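Long-range contacts in ricin B lectin (Clostridium thermocellum, PDB 3VSF), which probably hydrolyses beta-1,3-galactan from the chain end, joining a family 43 glycoside hydrolase to a galactose-binding module of the ricin-type beta-trefoil kind: residues Leu365-Ser370 and Gln492-Val497; Leu211-Pro216 and Ser223-Leu228. One frame throughout, in Å; residues are numbered along the deposited sequence.

Contact 1: Leu365-Ser370 and Gln492-Val497; sequences LVNKNS and QHWKLV
The carbonyl O of V366 takes the N-H of K495 at 2.7 Å in a nearly straight bond, while W494 CA lies 3.3 Å from the same V366 O as a CA-H...O contact. V366 N answers with a bond of 3.0 Å to K495 O, and the two make V366 and K495 a hydrogen-bonded antiparallel pair. Where the strand 363-367 ends, K368 N still reaches H493 O at 2.9 Å, so the ladder runs one residue into the turn. On the face shared by L365, N367, W494 and L496, the indole of W494 lies against strand 363-367. N367 CB sits over one face, 4.0 Å from the centroid of the six-membered ring, and L365 O comes in at the ring edge, 3.5 Å from W494 CE3. W494 CG stands anti to the carbonyl carbon (chi1 -57°), which lays the ring across towards strand 363-367. Farther along, L365 CD2 meets L496 CD1 at 3.6 Å. On the opposite face, with V366 and K495, V366 CG2 touches V497 CG2 at 4.0 Å. The indole N-H of W494 is spent on the carbonyl of I468, and V470 and L374 also touch this tryptophan. Strand 494-498 lies between 363-367 and 456-461 among the six strands of the trefoil barrel, its last strand beside its first.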
# COMPACT_ATOMS: atom_id res chain seq x y z
N LEU A 365 -10.10 -25.95 14.44
CA LEU A 365 -10.56 -25.57 15.77
C LEU A 365 -11.87 -26.27 16.12
O LEU A 365 -12.93 -25.89 15.62
CB LEU A 365 -10.70 -24.05 15.88
CG LEU A 365 -9.39 -23.27 15.84
CD1 LEU A 365 -9.63 -21.77 15.85
CD2 LEU A 365 -8.50 -23.68 17.01
N VAL A 366 -11.78 -27.28 16.97
CA VAL A 366 -12.94 -28.10 17.31
C VAL A 366 -13.57 -27.66 18.63
O VAL A 366 -12.91 -27.60 19.66
CB VAL A 366 -12.55 -29.58 17.42
CG1 VAL A 366 -13.80 -30.44 17.55
CG2 VAL A 366 -11.73 -30.01 16.22
N ASN A 367 -14.87 -27.36 18.58
CA ASN A 367 -15.61 -26.96 19.77
C ASN A 367 -15.84 -28.14 20.71
O ASN A 367 -16.19 -29.23 20.26
CB ASN A 367 -16.94 -26.32 19.38
CG ASN A 367 -17.67 -25.72 20.57
OD1 ASN A 367 -17.05 -25.19 21.49
ND2 ASN A 367 -19.00 -25.81 20.56
N LYS A 368 -15.65 -27.92 22.00
CA LYS A 368 -15.82 -28.97 22.99
C LYS A 368 -17.27 -29.43 23.10
O LYS A 368 -17.55 -30.63 23.11
CB LYS A 368 -15.32 -28.51 24.36
CG LYS A 368 -15.59 -29.49 25.49
CD LYS A 368 -14.99 -30.85 25.21
CE LYS A 368 -15.31 -31.85 26.31
NZ LYS A 368 -14.77 -33.21 26.02
N ASN A 369 -18.18 -28.47 23.16
CA ASN A 369 -19.60 -28.78 23.35
C ASN A 369 -20.29 -29.37 22.12
O ASN A 369 -21.02 -30.35 22.23
CB ASN A 369 -20.35 -27.53 23.82
CG ASN A 369 -21.85 -27.76 23.92
OD1 ASN A 369 -22.33 -28.37 24.87
ND2 ASN A 369 -22.59 -27.26 22.94
N SER A 370 -20.05 -28.76 20.96
CA SER A 370 -20.75 -29.17 19.74
C SER A 370 -19.99 -30.24 18.96
O SER A 370 -20.60 -31.07 18.29
CB SER A 370 -20.99 -27.95 18.84
OG SER A 370 -19.77 -27.43 18.35
N GLN A 492 -17.29 -22.48 24.80
CA GLN A 492 -16.23 -21.49 24.70
C GLN A 492 -14.86 -22.15 24.67
O GLN A 492 -13.83 -21.47 24.57
CB GLN A 492 -16.31 -20.51 25.87
CG GLN A 492 -17.62 -19.73 25.94
CD GLN A 492 -17.69 -18.84 27.16
OE1 GLN A 492 -16.99 -19.05 28.15
NE2 GLN A 492 -18.55 -17.83 27.10
N HIS A 493 -14.84 -23.47 24.76
CA HIS A 493 -13.59 -24.23 24.77
C HIS A 493 -13.32 -24.86 23.41
O HIS A 493 -14.20 -25.50 22.83
CB HIS A 493 -13.62 -25.30 25.86
CG HIS A 493 -13.86 -24.76 27.23
ND1 HIS A 493 -13.99 -25.57 28.34
CD2 HIS A 493 -14.00 -23.49 27.68
CE1 HIS A 493 -14.19 -24.82 29.41
NE2 HIS A 493 -14.20 -23.55 29.04
N TRP A 494 -12.11 -24.66 22.90
CA TRP A 494 -11.75 -25.15 21.57
C TRP A 494 -10.48 -25.99 21.59
O TRP A 494 -9.53 -25.68 22.32
CB TRP A 494 -11.58 -23.97 20.61
CG TRP A 494 -12.79 -23.10 20.50
CD1 TRP A 494 -13.17 -22.12 21.36
CD2 TRP A 494 -13.78 -23.14 19.47
NE1 TRP A 494 -14.34 -21.54 20.93
CE2 TRP A 494 -14.73 -22.15 19.77
CE3 TRP A 494 -13.96 -23.92 18.32
CZ2 TRP A 494 -15.85 -21.91 18.97
CZ3 TRP A 494 -15.07 -23.68 17.52
CH2 TRP A 494 -16.00 -22.69 17.85
N LYS A 495 -10.47 -27.06 20.80
CA LYS A 495 -9.29 -27.92 20.69
C LYS A 495 -8.53 -27.64 19.40
O LYS A 495 -9.12 -27.58 18.32
CB LYS A 495 -9.69 -29.39 20.77
CG LYS A 495 -8.59 -30.34 20.30
CD LYS A 495 -8.89 -31.79 20.68
CE LYS A 495 -8.67 -32.02 22.17
NZ LYS A 495 -8.79 -33.46 22.54
N LEU A 496 -7.22 -27.49 19.52
CA LEU A 496 -6.36 -27.24 18.36
C LEU A 496 -5.88 -28.57 17.78
O LEU A 496 -5.14 -29.31 18.44
CB LEU A 496 -5.17 -26.37 18.77
CG LEU A 496 -4.32 -25.78 17.65
CD1 LEU A 496 -5.16 -24.89 16.75
CD2 LEU A 496 -3.14 -25.01 18.22
N VAL A 497 -6.29 -28.86 16.55
CA VAL A 497 -5.97 -30.14 15.92
C VAL A 497 -5.19 -29.97 14.62
O VAL A 497 -5.68 -29.36 13.67
CB VAL A 497 -7.24 -30.96 15.64
CG1 VAL A 497 -6.90 -32.23 14.87
CG2 VAL A 497 -7.96 -31.29 16.94

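Contact 2: Leu211-Pro216 and Ser223-Leu228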
# COMPACT_ATOMS: atom_id res chain seq x y z
N LEU A 211 -4.68 17.54 -12.52
CA LEU A 211 -4.28 16.51 -13.47
C LEU A 211 -3.94 17.15 -14.81
O LEU A 211 -4.82 17.61 -15.53
CB LEU A 211 -5.40 15.48 -13.65
CG LEU A 211 -5.11 14.33 -14.62
CD1 LEU A 211 -3.92 13.52 -14.15
CD2 LEU A 211 -6.34 13.45 -14.79
N TYR A 212 -2.65 17.18 -15.13
CA TYR A 212 -2.18 17.79 -16.37
C TYR A 212 -1.97 16.74 -17.45
O TYR A 212 -1.36 15.70 -17.21
CB TYR A 212 -0.88 18.56 -16.14
CG TYR A 212 -0.95 19.60 -15.05
CD1 TYR A 212 -1.47 20.86 -15.31
CD2 TYR A 212 -0.50 19.33 -13.76
CE1 TYR A 212 -1.54 21.82 -14.31
CE2 TYR A 212 -0.57 20.28 -12.77
CZ TYR A 212 -1.08 21.52 -13.05
OH TYR A 212 -1.15 22.47 -12.05
N GLU A 213 -2.47 17.02 -18.65
CA GLU A 213 -2.22 16.17 -19.80
C GLU A 213 -0.93 16.61 -20.49
O GLU A 213 -0.76 17.78 -20.81
CB GLU A 213 -3.39 16.23 -20.79
CG GLU A 213 -3.18 15.40 -22.04
CD GLU A 213 -4.34 15.50 -23.01
OE1 GLU A 213 -5.36 16.12 -22.65
OE2 GLU A 213 -4.24 14.95 -24.13
N LEU A 214 -0.03 15.66 -20.71
CA LEU A 214 1.27 15.97 -21.30
C LEU A 214 1.22 15.93 -22.82
O LEU A 214 0.37 15.27 -23.41
CB LEU A 214 2.33 14.99 -20.79
CG LEU A 214 2.50 14.91 -19.28
CD1 LEU A 214 3.56 13.87 -18.92
CD2 LEU A 214 2.86 16.27 -18.71
N THR A 215 2.14 16.66 -23.45
CA THR A 215 2.31 16.60 -24.89
C THR A 215 2.84 15.22 -25.27
O THR A 215 3.32 14.48 -24.41
CB THR A 215 3.28 17.69 -25.39
OG1 THR A 215 4.49 17.65 -24.62
CG2 THR A 215 2.65 19.06 -25.25
N PRO A 216 2.75 14.86 -26.56
CA PRO A 216 3.20 13.54 -27.03
C PRO A 216 4.59 13.15 -26.54
O PRO A 216 4.87 11.96 -26.39
CB PRO A 216 3.20 13.70 -28.55
CG PRO A 216 2.12 14.69 -28.81
CD PRO A 216 2.16 15.65 -27.65
N SER A 223 -2.22 20.48 -21.54
CA SER A 223 -3.44 21.10 -21.02
C SER A 223 -3.74 20.68 -19.59
O SER A 223 -3.10 19.79 -19.04
CB SER A 223 -4.63 20.76 -21.91
OG SER A 223 -4.90 19.37 -21.91
N LEU A 224 -4.71 21.35 -18.98
CA LEU A 224 -5.18 21.00 -17.65
C LEU A 224 -6.38 20.07 -17.77
O LEU A 224 -7.51 20.53 -17.97
CB LEU A 224 -5.54 22.26 -16.86
CG LEU A 224 -5.89 22.12 -15.37
CD1 LEU A 224 -7.34 21.72 -15.15
CD2 LEU A 224 -4.94 21.14 -14.68
N LYS A 225 -6.13 18.77 -17.66
CA LYS A 225 -7.18 17.77 -17.88
C LYS A 225 -8.36 17.96 -16.94
O LYS A 225 -9.51 17.98 -17.38
CB LYS A 225 -6.61 16.36 -17.75
CG LYS A 225 -7.56 15.27 -18.22
CD LYS A 225 -8.00 15.51 -19.65
CE LYS A 225 -8.98 14.45 -20.13
NZ LYS A 225 -9.45 14.71 -21.52
N ALA A 226 -8.09 18.09 -15.65
CA ALA A 226 -9.15 18.26 -14.66
C ALA A 226 -8.64 18.64 -13.27
O ALA A 226 -7.51 18.32 -12.91
CB ALA A 226 -10.00 17.00 -14.59
N LYS A 227 -9.49 19.31 -12.51
CA LYS A 227 -9.22 19.58 -11.10
C LYS A 227 -9.95 18.55 -10.26
O LYS A 227 -11.16 18.37 -10.40
CB LYS A 227 -9.68 20.99 -10.73
CG LYS A 227 -8.96 22.11 -11.46
CD LYS A 227 -9.44 23.47 -10.99
CE LYS A 227 -8.68 24.60 -11.68
NZ LYS A 227 -9.12 25.94 -11.21
N LEU A 228 -9.22 17.87 -9.39
CA LEU A 228 -9.78 16.75 -8.63
C LEU A 228 -9.76 16.98 -7.12
O LEU A 228 -8.73 17.34 -6.55
CB LEU A 228 -9.04 15.46 -8.97
CG LEU A 228 -8.96 15.11 -10.46
CD1 LEU A 228 -8.10 13.88 -10.67
CD2 LEU A 228 -10.35 14.91 -11.04
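L211 and A226 meet through L211 N, which bonds A226 O at 3.0 Å. The O of L211 then faces two successive amides: K225 N at 2.8 Å, badly bent at 120°, and A226 N at 3.3 Å, both weak. One residue opposed by two is a classic beta bulge, and the register shifts by one before Y212 pairs with L224. Beyond it the ladder is regular again, with E213 N to S223 O at 2.9 Å and S223 N to E213 O at 3.2 Å. Y212 and L224 share a face, where L224 CD2 lies 3.5 Å from Y212 CE1, approaching the ring obliquely. On the other, E213 runs out extended, its CG anti to the backbone N (chi1 178°), which brings OE1 to 4.5 Å from K225 NZ, too far for a salt bridge. K225 lies alongside L211, K225 CB 4.0 Å from L211 CG. Further out, the hydroxyl of Y212 is hydrogen-bonded to H210, F199 and P168 pack on its side chain, and I200 touches L211. The whole is a bulged beta hairpin, strands 208-214 and 221-228, forming the outer half of one four-stranded antiparallel blade of the five-bladed beta-propeller characteristic of family 43 hydrolases.

Contacts 1 and 2 belong to different modules of one chain and do not touch: their centres are 59 Å apart, their nearest atoms about 44 Å, on opposite sides of the chain's centre. Along the chain, contact 2 is complete well before 365-370 begins. Both are antiparallel strand pairs, but 223-228 follows 211-216 within a local hairpin, whereas 365-370 and 492-497 are 122 residues apart and bring together the two ends of the trefoil. Neither lies at the galactose site, formed by D422, D425, N440 and N444 of the lectin-like module that contact 1 helps close; contact 2 belongs to the hydrolase propeller.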